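Polyketide synthase type I (Bacillus amyloliquefaciens, PDB 5KKU) forms the N-terminal dehydratase domain of a polyketide synthase in the difficidin assembly line, where it probably removes water from carrier-protein-bound 3-hydroxyacyl intermediates. Local coordinates at residues L12-H17 / D73-V78; E90-K95 / R106-E111; P34-I39 / I60-P65; L177-L182 / H193-D198. All blocks are in the same frame, centred on the assembly; numbering follows the deposited sequence.

Contact 1. Residues L12-H17 / D73-V78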
loop_
_atom_site.group_PDB
_atom_site.type_symbol
_atom_site.label_atom_id
_atom_site.label_comp_id
_atom_site.label_asym_id
_atom_site.label_seq_id
_atom_site.Cartn_x
_atom_site.Cartn_y
_atom_site.Cartn_z
ATOM N N LEU A 12 -11.444 5.619 16.111
ATOM C CA LEU A 12 -10.824 6.873 15.705
ATOM C C LEU A 12 -9.323 6.838 15.521
ATOM O O LEU A 12 -8.647 6.540 16.432
ATOM C CB LEU A 12 -11.109 7.953 16.716
ATOM C CG LEU A 12 -10.398 9.278 16.486
ATOM C CD1 LEU A 12 -10.932 9.974 15.269
ATOM C CD2 LEU A 12 -10.428 10.178 17.680
ATOM N N GLN A 13 -8.830 7.205 14.348
ATOM C CA GLN A 13 -7.399 7.294 14.113
ATOM C C GLN A 13 -7.002 8.689 13.659
ATOM O O GLN A 13 -7.728 9.318 12.999
ATOM C CB GLN A 13 -6.980 6.295 13.092
ATOM C CG GLN A 13 -7.110 4.853 13.504
ATOM C CD GLN A 13 -6.066 4.450 14.467
ATOM O OE1 GLN A 13 -4.946 4.257 14.097
ATOM N NE2 GLN A 13 -6.413 4.398 15.697
ATOM N N LYS A 14 -5.820 9.129 14.019
ATOM C CA LYS A 14 -5.376 10.458 13.666
ATOM C C LYS A 14 -4.233 10.502 12.681
ATOM O O LYS A 14 -3.226 9.952 12.912
ATOM C CB LYS A 14 -4.959 11.203 14.907
ATOM C CG LYS A 14 -5.959 11.147 16.016
ATOM C CD LYS A 14 -5.667 12.193 17.044
ATOM C CE LYS A 14 -6.806 12.339 18.011
ATOM N NZ LYS A 14 -7.194 11.030 18.572
ATOM N N ILE A 15 -4.401 11.164 11.569
ATOM C CA ILE A 15 -3.325 11.399 10.632
ATOM C C ILE A 15 -2.973 12.882 10.604
ATOM O O ILE A 15 -3.602 13.648 9.969
ATOM C CB ILE A 15 -3.692 10.967 9.218
ATOM C CG1 ILE A 15 -4.011 9.495 9.134
ATOM C CG2 ILE A 15 -2.586 11.296 8.258
ATOM C CD1 ILE A 15 -2.972 8.576 9.703
ATOM N N SER A 16 -1.953 13.274 11.329
ATOM C CA SER A 16 -1.555 14.664 11.339
ATOM C C SER A 16 -0.639 15.059 10.202
ATOM O O SER A 16 -0.040 14.241 9.597
ATOM C CB SER A 16 -0.936 15.012 12.653
ATOM O OG SER A 16 0.244 14.312 12.834
ATOM N N HIS A 17 -0.536 16.336 9.941
ATOM C CA HIS A 17 0.315 16.897 8.912
ATOM C C HIS A 17 1.780 16.550 9.125
ATOM O O HIS A 17 2.500 16.446 8.189
ATOM C CB HIS A 17 0.094 18.426 8.811
ATOM C CG HIS A 17 0.812 19.097 7.700
ATOM N ND1 HIS A 17 0.529 18.850 6.390
ATOM C CD2 HIS A 17 1.803 20.005 7.702
ATOM C CE1 HIS A 17 1.304 19.577 5.629
ATOM N NE2 HIS A 17 2.100 20.279 6.401
ATOM N N ASP A 73 -5.162 18.985 10.040
ATOM C CA ASP A 73 -4.823 17.590 10.109
ATOM C C ASP A 73 -6.004 16.761 9.628
ATOM O O ASP A 73 -6.912 17.282 9.044
ATOM C CB ASP A 73 -4.463 17.207 11.522
ATOM C CG ASP A 73 -3.294 17.962 12.048
ATOM O OD1 ASP A 73 -2.385 18.256 11.298
ATOM O OD2 ASP A 73 -3.275 18.240 13.218
ATOM N N LYS A 74 -6.011 15.474 9.879
ATOM C CA LYS A 74 -7.158 14.662 9.578
ATOM C C LYS A 74 -7.512 13.713 10.686
ATOM O O LYS A 74 -6.673 13.172 11.292
ATOM C CB LYS A 74 -6.968 13.894 8.292
ATOM C CG LYS A 74 -6.922 14.727 7.073
ATOM C CD LYS A 74 -8.219 15.397 6.810
ATOM C CE LYS A 74 -8.611 15.140 5.399
ATOM N NZ LYS A 74 -7.897 15.995 4.431
ATOM N N HIS A 75 -8.790 13.530 10.917
ATOM C CA HIS A 75 -9.301 12.462 11.733
ATOM C C HIS A 75 -9.938 11.432 10.893
ATOM O O HIS A 75 -10.748 11.727 10.103
ATOM C CB HIS A 75 -10.311 12.967 12.750
ATOM C CG HIS A 75 -9.693 13.609 13.935
ATOM N ND1 HIS A 75 -10.420 14.001 15.017
ATOM C CD2 HIS A 75 -8.420 13.947 14.198
ATOM C CE1 HIS A 75 -9.625 14.542 15.901
ATOM N NE2 HIS A 75 -8.405 14.515 15.433
ATOM N N LEU A 76 -9.592 10.193 11.072
ATOM C CA LEU A 76 -10.166 9.113 10.325
ATOM C C LEU A 76 -11.130 8.292 11.176
ATOM O O LEU A 76 -10.930 8.097 12.319
ATOM C CB LEU A 76 -9.044 8.229 9.799
ATOM C CG LEU A 76 -8.339 8.650 8.531
ATOM C CD1 LEU A 76 -7.819 10.062 8.591
ATOM C CD2 LEU A 76 -7.270 7.669 8.154
ATOM N N TYR A 77 -12.205 7.824 10.603
ATOM C CA TYR A 77 -13.167 6.996 11.307
ATOM C C TYR A 77 -13.250 5.597 10.682
ATOM O O TYR A 77 -13.720 5.443 9.603
ATOM C CB TYR A 77 -14.531 7.670 11.344
ATOM C CG TYR A 77 -14.538 9.056 11.908
ATOM C CD1 TYR A 77 -14.349 9.267 13.231
ATOM C CD2 TYR A 77 -14.724 10.153 11.110
ATOM C CE1 TYR A 77 -14.351 10.517 13.751
ATOM C CE2 TYR A 77 -14.740 11.411 11.630
ATOM C CZ TYR A 77 -14.545 11.573 12.964
ATOM O OH TYR A 77 -14.547 12.780 13.524
ATOM N N VAL A 78 -12.756 4.599 11.389
ATOM C CA VAL A 78 -12.790 3.225 10.920
ATOM C C VAL A 78 -13.968 2.479 11.501
ATOM O O VAL A 78 -14.035 2.262 12.671
ATOM C CB VAL A 78 -11.484 2.462 11.192
ATOM C CG1 VAL A 78 -11.504 1.129 10.530
ATOM C CG2 VAL A 78 -10.289 3.200 10.691
#
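L12 holds CG anti to its backbone N (chi1 174°), which swings the leucine end across to the second strand, whereas K14 and H75 both keep CG beside the backbone N and so run side by side in the same direction. L12 CD1 is the touching methyl: it sits 3.8 Å from CE1 of Y77, whose side chain points the same way, and near CB of H75. The K14 chain stays extended until it bends at its last torsion, laying CE 3.7 Å from H75 NE2, alongside the imidazole; K14 NZ itself stays 4.8 Å from H75 NE2. The other sheet face carries Q13, I15, K74 and L76. There I15 and L76 cross obliquely, and I15 CG1 rests about equally on both leucine methyls, 3.9 Å from L76 CD2. Two antiparallel hydrogen-bonded pairs fix the register. Q13 and L76 exchange two nearly straight bonds, L76 N to Q13 O being the shorter at 2.8 Å; I15 and K74 exchange two more bent ones. H17, past the end of strand 9-15, gives its N-H to D73 OD1 in a straight bond of 3.0 Å (170°) from H17 N, the amide lying above the carboxylate plane. Helix 37-49 packs on the Q13 side, touching Q13 through M41 and L45. This is antiparallel pairing of strands 9-15 and 73-83, within the sheet that wraps the central helix of the N-terminal hotdog fold.

Contact 2. Residues E90-K95 / R106-E111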
loop_
_atom_site.group_PDB
_atom_site.type_symbol
_atom_site.label_atom_id
_atom_site.label_comp_id
_atom_site.label_asym_id
_atom_site.label_seq_id
_atom_site.Cartn_x
_atom_site.Cartn_y
_atom_site.Cartn_z
ATOM N N GLU A 90 -15.167 0.276 6.678
ATOM C CA GLU A 90 -15.065 1.493 5.916
ATOM C C GLU A 90 -14.302 2.553 6.653
ATOM O O GLU A 90 -14.492 2.721 7.833
ATOM C CB GLU A 90 -16.432 2.007 5.559
ATOM C CG GLU A 90 -17.121 1.176 4.523
ATOM C CD GLU A 90 -18.532 1.620 4.291
ATOM O OE1 GLU A 90 -18.861 2.014 3.173
ATOM O OE2 GLU A 90 -19.302 1.589 5.257
ATOM N N ILE A 91 -13.481 3.270 5.934
ATOM C CA ILE A 91 -12.736 4.368 6.485
ATOM C C ILE A 91 -13.153 5.700 5.877
ATOM O O ILE A 91 -13.139 5.907 4.700
ATOM C CB ILE A 91 -11.255 4.164 6.300
ATOM C CG1 ILE A 91 -10.816 2.860 6.901
ATOM C CG2 ILE A 91 -10.504 5.333 6.882
ATOM C CD1 ILE A 91 -9.372 2.618 6.736
ATOM N N THR A 92 -13.539 6.627 6.707
ATOM C CA THR A 92 -13.805 7.952 6.236
ATOM C C THR A 92 -12.902 8.896 6.987
ATOM O O THR A 92 -12.258 8.497 7.880
ATOM C CB THR A 92 -15.269 8.351 6.445
ATOM O OG1 THR A 92 -15.587 8.266 7.813
ATOM C CG2 THR A 92 -16.123 7.489 5.705
ATOM N N SER A 93 -12.933 10.162 6.634
ATOM C CA SER A 93 -12.109 11.141 7.297
ATOM C C SER A 93 -12.611 12.562 7.256
ATOM O O SER A 93 -13.418 12.916 6.462
ATOM C CB SER A 93 -10.701 11.092 6.758
ATOM O OG SER A 93 -10.704 11.161 5.391
ATOM N N GLU A 94 -12.054 13.397 8.094
ATOM C CA GLU A 94 -12.524 14.732 8.275
ATOM C C GLU A 94 -11.417 15.643 8.660
ATOM O O GLU A 94 -10.507 15.201 9.242
ATOM C CB GLU A 94 -13.532 14.690 9.398
ATOM C CG GLU A 94 -14.271 15.937 9.721
ATOM C CD GLU A 94 -14.782 15.946 11.134
ATOM O OE1 GLU A 94 -15.046 14.902 11.688
ATOM O OE2 GLU A 94 -14.943 17.024 11.674
ATOM N N LYS A 95 -11.522 16.921 8.327
ATOM C CA LYS A 95 -10.521 17.874 8.731
ATOM C C LYS A 95 -10.531 18.069 10.268
ATOM O O LYS A 95 -11.570 18.034 10.888
ATOM C CB LYS A 95 -10.719 19.200 8.034
ATOM C CG LYS A 95 -10.123 19.364 6.664
ATOM C CD LYS A 95 -10.409 20.776 6.155
ATOM C CE LYS A 95 -10.443 20.961 4.649
ATOM N NZ LYS A 95 -11.495 20.221 3.943
ATOM N N ARG A 106 -17.377 14.542 5.267
ATOM C CA ARG A 106 -16.547 13.376 5.427
ATOM C C ARG A 106 -16.275 12.704 4.110
ATOM O O ARG A 106 -17.189 12.365 3.405
ATOM C CB ARG A 106 -17.191 12.408 6.367
ATOM C CG ARG A 106 -17.638 13.028 7.641
ATOM C CD ARG A 106 -17.601 12.075 8.786
ATOM N NE ARG A 106 -17.711 12.741 10.063
ATOM C CZ ARG A 106 -17.903 12.109 11.186
ATOM N NH1 ARG A 106 -18.003 10.829 11.177
ATOM N NH2 ARG A 106 -17.973 12.746 12.303
ATOM N N ASP A 107 -15.022 12.471 3.830
ATOM C CA ASP A 107 -14.614 11.790 2.640
ATOM C C ASP A 107 -14.564 10.308 2.847
ATOM O O ASP A 107 -14.170 9.853 3.861
ATOM C CB ASP A 107 -13.255 12.275 2.174
ATOM C CG ASP A 107 -13.305 13.625 1.573
ATOM O OD1 ASP A 107 -14.157 13.913 0.751
ATOM O OD2 ASP A 107 -12.465 14.415 1.922
ATOM N N GLU A 108 -14.969 9.553 1.866
ATOM C CA GLU A 108 -14.768 8.132 1.957
ATOM C C GLU A 108 -13.394 7.784 1.412
ATOM O O GLU A 108 -13.014 8.195 0.352
ATOM C CB GLU A 108 -15.850 7.398 1.247
ATOM C CG GLU A 108 -17.213 7.803 1.686
ATOM C CD GLU A 108 -18.306 6.976 1.097
ATOM O OE1 GLU A 108 -18.153 6.412 0.029
ATOM O OE2 GLU A 108 -19.342 6.904 1.728
ATOM N N ASN A 109 -12.641 7.048 2.185
ATOM C CA ASN A 109 -11.278 6.748 1.848
ATOM C C ASN A 109 -11.035 5.336 1.405
ATOM O O ASN A 109 -10.273 5.107 0.554
ATOM C CB ASN A 109 -10.346 7.165 2.974
ATOM C CG ASN A 109 -10.454 8.632 3.306
ATOM O OD1 ASN A 109 -10.792 9.000 4.390
ATOM N ND2 ASN A 109 -10.189 9.446 2.357
ATOM N N MET A 110 -11.781 4.413 1.959
ATOM C CA MET A 110 -11.597 3.027 1.673
ATOM C C MET A 110 -12.661 2.101 2.222
ATOM O O MET A 110 -13.227 2.359 3.244
ATOM C CB MET A 110 -10.250 2.605 2.172
ATOM C CG MET A 110 -9.876 1.219 1.803
ATOM S SD MET A 110 -8.684 0.555 2.905
ATOM C CE MET A 110 -9.671 -0.646 3.765
ATOM N N GLU A 111 -12.903 1.010 1.517
ATOM C CA GLU A 111 -13.764 -0.058 1.962
ATOM C C GLU A 111 -13.199 -1.423 1.677
ATOM O O GLU A 111 -12.485 -1.596 0.785
ATOM C CB GLU A 111 -15.145 0.067 1.369
ATOM C CG GLU A 111 -15.250 -0.337 -0.070
ATOM C CD GLU A 111 -16.667 -0.408 -0.557
ATOM O OE1 GLU A 111 -17.249 0.648 -0.773
ATOM O OE2 GLU A 111 -17.171 -1.515 -0.739
#
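The carboxylate of E94 and the guanidinium of R106 lie nearly parallel, 14° apart, but E94 OE1 stands well out of the guanidinium plane, 3.7 Å from R106 NH2. The pair is a long salt bridge, held by charge and not by a directed hydrogen bond; the carboxylate has firmer partners in Y77 OH and the backbone N of G103. The amide of N109 is met in its own plane, S93 OG approaching a lone pair of OD1. N109 belongs to a classic beta bulge in the antiparallel pairing of strands 86-97 and 107-116 of the N-terminal hotdog fold. N109 and M110 both face I91: I91 O takes a short bond from N109 N at 2.8 Å and a weak one from M110 N, while I91 N gives a straight bond to M110 O. Beyond the bulge S93 and D107 exchange two backbone bonds. I91 and M110 turn toward helix 37-49 and pack on L38 and L42. On the T92 face, E90 and E111 run side by side with carboxylate planes 81° apart; K63 forms a salt bridge with E111, which probably eases the like charges. With OG in the crowded position between its backbone N and carbonyl carbon, S93 donates from OG to N109 OD1 at a very short 2.4 Å.

Contact 3. Residues P34-I39 / I60-P65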
loop_
_atom_site.group_PDB
_atom_site.type_symbol
_atom_site.label_atom_id
_atom_site.label_comp_id
_atom_site.label_asym_id
_atom_site.label_seq_id
_atom_site.Cartn_x
_atom_site.Cartn_y
_atom_site.Cartn_z
ATOM N N PRO A 34 -0.763 7.397 1.548
ATOM C CA PRO A 34 -0.910 6.262 0.619
ATOM C C PRO A 34 -2.123 5.401 0.960
ATOM O O PRO A 34 -2.373 5.129 2.134
ATOM C CB PRO A 34 0.376 5.458 0.822
ATOM C CG PRO A 34 1.394 6.480 1.147
ATOM C CD PRO A 34 0.662 7.356 2.113
ATOM N N GLY A 35 -2.862 4.981 -0.061
ATOM C CA GLY A 35 -4.039 4.156 0.139
ATOM C C GLY A 35 -3.721 2.850 0.840
ATOM O O GLY A 35 -4.518 2.351 1.635
ATOM N N VAL A 36 -2.550 2.296 0.545
ATOM C CA VAL A 36 -2.127 1.055 1.143
ATOM C C VAL A 36 -1.733 1.180 2.599
ATOM O O VAL A 36 -1.748 0.248 3.299
ATOM C CB VAL A 36 -1.007 0.351 0.353
ATOM C CG1 VAL A 36 -1.521 -0.210 -0.923
ATOM C CG2 VAL A 36 0.211 1.221 0.139
ATOM N N THR A 37 -1.345 2.336 3.022
ATOM C CA THR A 37 -1.147 2.630 4.404
ATOM C C THR A 37 -2.310 2.155 5.292
ATOM O O THR A 37 -2.104 1.711 6.382
ATOM C CB THR A 37 -0.972 4.161 4.577
ATOM O OG1 THR A 37 0.222 4.579 3.957
ATOM C CG2 THR A 37 -0.930 4.555 5.972
ATOM N N LEU A 38 -3.535 2.282 4.805
ATOM C CA LEU A 38 -4.732 1.900 5.525
ATOM C C LEU A 38 -4.833 0.425 5.802
ATOM O O LEU A 38 -5.489 0.016 6.714
ATOM C CB LEU A 38 -5.975 2.417 4.842
ATOM C CG LEU A 38 -5.984 3.905 4.521
ATOM C CD1 LEU A 38 -7.095 4.193 3.594
ATOM C CD2 LEU A 38 -6.067 4.803 5.719
ATOM N N ILE A 39 -4.147 -0.378 5.024
ATOM C CA ILE A 39 -4.069 -1.796 5.275
ATOM C C ILE A 39 -3.459 -2.061 6.664
ATOM O O ILE A 39 -3.951 -2.872 7.407
ATOM C CB ILE A 39 -3.300 -2.556 4.161
ATOM C CG1 ILE A 39 -4.132 -2.674 2.904
ATOM C CG2 ILE A 39 -2.881 -3.934 4.600
ATOM C CD1 ILE A 39 -3.410 -3.085 1.667
ATOM N N ILE A 60 -10.897 -4.854 -1.524
ATOM C CA ILE A 60 -10.493 -3.531 -1.125
ATOM C C ILE A 60 -10.711 -2.502 -2.205
ATOM O O ILE A 60 -10.421 -2.724 -3.326
ATOM C CB ILE A 60 -9.031 -3.533 -0.741
ATOM C CG1 ILE A 60 -8.803 -4.552 0.338
ATOM C CG2 ILE A 60 -8.580 -2.168 -0.297
ATOM C CD1 ILE A 60 -7.379 -4.732 0.712
ATOM N N ILE A 61 -11.216 -1.359 -1.845
ATOM C CA ILE A 61 -11.350 -0.276 -2.774
ATOM C C ILE A 61 -10.780 0.981 -2.187
ATOM O O ILE A 61 -11.194 1.376 -1.173
ATOM C CB ILE A 61 -12.803 0.004 -3.131
ATOM C CG1 ILE A 61 -13.503 -1.234 -3.594
ATOM C CG2 ILE A 61 -12.898 1.065 -4.193
ATOM C CD1 ILE A 61 -14.995 -1.083 -3.739
ATOM N N PHE A 62 -9.848 1.594 -2.868
ATOM C CA PHE A 62 -9.255 2.810 -2.421
ATOM C C PHE A 62 -9.972 3.984 -3.047
ATOM O O PHE A 62 -10.108 4.080 -4.231
ATOM C CB PHE A 62 -7.770 2.864 -2.760
ATOM C CG PHE A 62 -6.945 1.780 -2.155
ATOM C CD1 PHE A 62 -6.758 1.703 -0.821
ATOM C CD2 PHE A 62 -6.303 0.902 -2.934
ATOM C CE1 PHE A 62 -5.990 0.730 -0.276
ATOM C CE2 PHE A 62 -5.538 -0.070 -2.400
ATOM C CZ PHE A 62 -5.382 -0.160 -1.068
ATOM N N LYS A 63 -10.460 4.873 -2.222
ATOM C CA LYS A 63 -11.274 5.963 -2.687
ATOM C C LYS A 63 -11.293 7.472 -2.563
ATOM O O LYS A 63 -11.769 8.137 -3.438
ATOM C CB LYS A 63 -12.594 5.996 -1.964
ATOM C CG LYS A 63 -13.314 4.667 -1.987
ATOM C CD LYS A 63 -14.770 4.744 -1.591
ATOM C CE LYS A 63 -15.300 3.400 -1.195
ATOM N NZ LYS A 63 -16.548 3.389 -0.416
ATOM N N GLN A 64 -10.665 8.071 -1.680
ATOM C CA GLN A 64 -10.375 9.476 -1.681
ATOM C C GLN A 64 -9.010 9.488 -0.953
ATOM O O GLN A 64 -8.868 8.839 0.009
ATOM C CB GLN A 64 -11.414 10.382 -1.083
ATOM C CG GLN A 64 -11.350 11.794 -1.519
ATOM C CD GLN A 64 -11.862 12.049 -2.905
ATOM O OE1 GLN A 64 -11.300 11.597 -3.836
ATOM N NE2 GLN A 64 -12.899 12.806 -3.023
ATOM N N PRO A 65 -8.031 10.200 -1.456
ATOM C CA PRO A 65 -6.750 10.274 -0.784
ATOM C C PRO A 65 -6.834 11.080 0.502
ATOM O O PRO A 65 -7.542 12.016 0.499
ATOM C CB PRO A 65 -5.882 10.973 -1.814
ATOM C CG PRO A 65 -6.789 11.807 -2.564
ATOM C CD PRO A 65 -8.030 10.997 -2.681
#
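V36 O is the best-held polar atom of the turn leading into helix 37-49, and within these residues one bond grips it, from I39 N at 3.0 Å. The carbonyls before it are held less well: P34 O and G35 O accept weak bonds from T37 N and L38 N. G35 O also meets carbon, with F62 CE1 only 2.9 Å away, a tight approach oblique to the ring. No hydrogen bond joins P34-I39 to I60-P65; the F62 ring carries the contact. Its CG stands anti to the carbonyl carbon, sending the phenyl from strand 55-62 toward the helix start, and because G35 has no side chain the ring can lie directly against backbone. V36 crosses F62 obliquely and touches CZ with CG1 at 3.9 Å. In the hotdog fold the sheet curls round a central helix, and here the end of strand 55-62 meets the turn that leads into that helix, and I39 within it. The side chain of V36 comes within about 4 Å of that of D198, the predicted proton donor of the dehydratase site. I39 CD1 comes to the ring near its plane, at the edge, 4.5 Å from F62 CZ. I60 CG2 lies over one face, 3.8 Å above the plane of the F62 ring and offset toward the rim. I39 CD1 also meets I60 CD1 loosely, at 4.4 Å. M110, P221 and I224 pack on F62 as well.

Contact 4. Residues L177-L182 / H193-D198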
loop_
_atom_site.group_PDB
_atom_site.type_symbol
_atom_site.label_atom_id
_atom_site.label_comp_id
_atom_site.label_asym_id
_atom_site.label_seq_id
_atom_site.Cartn_x
_atom_site.Cartn_y
_atom_site.Cartn_z
ATOM N N LEU A 177 13.945 -4.928 -0.587
ATOM C CA LEU A 177 13.613 -3.682 0.026
ATOM C C LEU A 177 14.042 -3.586 1.470
ATOM O O LEU A 177 13.832 -4.483 2.232
ATOM C CB LEU A 177 12.117 -3.477 -0.095
ATOM C CG LEU A 177 11.595 -3.443 -1.515
ATOM C CD1 LEU A 177 10.147 -3.784 -1.609
ATOM C CD2 LEU A 177 11.824 -2.073 -2.044
ATOM N N THR A 178 14.622 -2.461 1.847
ATOM C CA THR A 178 14.995 -2.169 3.212
ATOM C C THR A 178 14.602 -0.756 3.601
ATOM O O THR A 178 14.706 0.147 2.844
ATOM C CB THR A 178 16.478 -2.373 3.475
ATOM O OG1 THR A 178 16.819 -3.716 3.208
ATOM C CG2 THR A 178 16.791 -2.163 4.854
ATOM N N LEU A 179 14.182 -0.563 4.826
ATOM C CA LEU A 179 13.839 0.738 5.289
ATOM C C LEU A 179 15.042 1.620 5.561
ATOM O O LEU A 179 16.119 1.143 5.724
ATOM C CB LEU A 179 12.997 0.647 6.526
ATOM C CG LEU A 179 11.878 -0.366 6.527
ATOM C CD1 LEU A 179 11.386 -0.460 7.944
ATOM C CD2 LEU A 179 10.766 0.045 5.622
ATOM N N SER A 180 14.849 2.916 5.576
ATOM C CA SER A 180 15.808 3.824 6.131
ATOM C C SER A 180 15.876 3.630 7.640
ATOM O O SER A 180 14.972 3.135 8.200
ATOM C CB SER A 180 15.394 5.255 5.830
ATOM O OG SER A 180 14.223 5.619 6.502
ATOM N N ASP A 181 16.961 4.030 8.257
ATOM C CA ASP A 181 17.103 3.837 9.670
ATOM C C ASP A 181 15.947 4.464 10.451
ATOM O O ASP A 181 15.395 3.839 11.298
ATOM C CB ASP A 181 18.437 4.320 10.177
ATOM C CG ASP A 181 19.603 3.441 9.744
ATOM O OD1 ASP A 181 19.539 2.213 9.746
ATOM O OD2 ASP A 181 20.625 4.007 9.418
ATOM N N LEU A 182 15.583 5.702 10.140
ATOM C CA LEU A 182 14.397 6.324 10.691
ATOM C C LEU A 182 13.131 5.469 10.576
ATOM O O LEU A 182 12.454 5.234 11.543
ATOM C CB LEU A 182 14.154 7.665 10.039
ATOM C CG LEU A 182 12.865 8.337 10.401
ATOM C CD1 LEU A 182 12.995 8.895 11.792
ATOM C CD2 LEU A 182 12.564 9.444 9.431
ATOM N N HIS A 193 4.369 -2.282 7.805
ATOM C CA HIS A 193 4.963 -0.989 7.689
ATOM C C HIS A 193 4.469 -0.431 6.363
ATOM O O HIS A 193 4.663 -1.026 5.340
ATOM C CB HIS A 193 6.490 -1.085 7.698
ATOM C CG HIS A 193 7.220 0.162 8.103
ATOM N ND1 HIS A 193 7.197 1.320 7.376
ATOM C CD2 HIS A 193 8.055 0.395 9.132
ATOM C CE1 HIS A 193 7.963 2.217 7.951
ATOM N NE2 HIS A 193 8.476 1.687 9.029
ATOM N N PRO A 194 3.899 0.749 6.419
ATOM C CA PRO A 194 3.386 1.416 5.249
ATOM C C PRO A 194 4.438 1.657 4.203
ATOM O O PRO A 194 4.135 1.565 3.058
ATOM C CB PRO A 194 2.867 2.708 5.816
ATOM C CG PRO A 194 2.401 2.342 7.132
ATOM C CD PRO A 194 3.378 1.352 7.636
ATOM N N ALA A 195 5.656 1.953 4.618
ATOM C CA ALA A 195 6.748 2.108 3.686
ATOM C C ALA A 195 6.964 0.861 2.851
ATOM O O ALA A 195 7.083 0.932 1.682
ATOM C CB ALA A 195 8.017 2.500 4.381
ATOM N N PHE A 196 7.002 -0.288 3.498
ATOM C CA PHE A 196 7.078 -1.553 2.838
ATOM C C PHE A 196 5.898 -1.792 1.902
ATOM O O PHE A 196 6.106 -2.192 0.802
ATOM C CB PHE A 196 7.186 -2.688 3.833
ATOM C CG PHE A 196 8.588 -3.015 4.268
ATOM C CD1 PHE A 196 9.647 -2.919 3.406
ATOM C CD2 PHE A 196 8.823 -3.457 5.537
ATOM C CE1 PHE A 196 10.907 -3.208 3.810
ATOM C CE2 PHE A 196 10.076 -3.757 5.954
ATOM C CZ PHE A 196 11.119 -3.641 5.089
ATOM N N LEU A 197 4.686 -1.501 2.356
ATOM C CA LEU A 197 3.482 -1.683 1.602
ATOM C C LEU A 197 3.472 -0.817 0.341
ATOM O O LEU A 197 3.216 -1.293 -0.720
ATOM C CB LEU A 197 2.255 -1.438 2.477
ATOM C CG LEU A 197 1.909 -2.390 3.618
ATOM C CD1 LEU A 197 0.555 -2.088 4.176
ATOM C CD2 LEU A 197 1.945 -3.823 3.170
ATOM N N ASP A 198 3.741 0.470 0.471
ATOM C CA ASP A 198 3.844 1.402 -0.633
ATOM C C ASP A 198 4.820 0.957 -1.705
ATOM O O ASP A 198 4.470 0.857 -2.814
ATOM C CB ASP A 198 4.210 2.761 -0.095
ATOM C CG ASP A 198 4.230 3.829 -1.128
ATOM O OD1 ASP A 198 3.210 4.182 -1.684
ATOM O OD2 ASP A 198 5.274 4.341 -1.388
#
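L179 fills the corner formed by two rings and meets each over a face. It crosses F196 at about a right angle, and its CD2 methyl sits 3.6 Å from the centroid of the F196 ring, only 7° off the normal, a nearly ideal CH-pi contact. Toward H193 it points tip to tip: CD1 is the closer methyl, 4.0 Å from the imidazole centroid and further off the normal, while CD2 also lies over that ring, 4.1 Å above its plane. Both branches of the leucine are thus used, and A195 CB is a further neighbour of L179 CD2 at 3.9 Å. The F196 ring also receives backbone at its edge, L177 O lying near the ring plane 3.6 Å from CE1. The imidazole is held in place from two sides. H193 is the N-cap of helix 194-200, and its ND1 accepts from A195 N at 3.2 Å, the amide lying in the ring plane; NE2 bonds to A183 O, consistent with a neutral ring protonated there. The contact lies at the first turn of helix 194-200, which carries D198, the predicted proton donor, whose OD2 bonds to H155. Around it, strand 236-248 lies against L177 and F196 through I237, F233 meets F196 edge-to-face, and helix 37-49 touches P194 and L197 through T37 and I39.

Contacts 1, 2 and 3 belong to the N-terminal hotdog fold, contact 4 to the C-terminal one. Along the chain, contact 3 is nested inside the loop closed by contact 1; contact 2 follows, then contact 4. Contacts 1 and 2 have centres about 9 Å apart and are joined by adjacent strands 73-83 of contact 1 and 86-97 of contact 2, while strand 107-116 carries the sheet on to strand 55-62 of contact 3, centred about 10 Å from contact 2. Contacts 3 and 4, about 17 Å between centres, touch where V36 and I39 meet L197. The central helix of one hotdog thus packs on the helix carrying D198, the predicted proton donor, consistent with a dehydratase site shared between both halves, with H25, the predicted acceptor, in the N-terminal half.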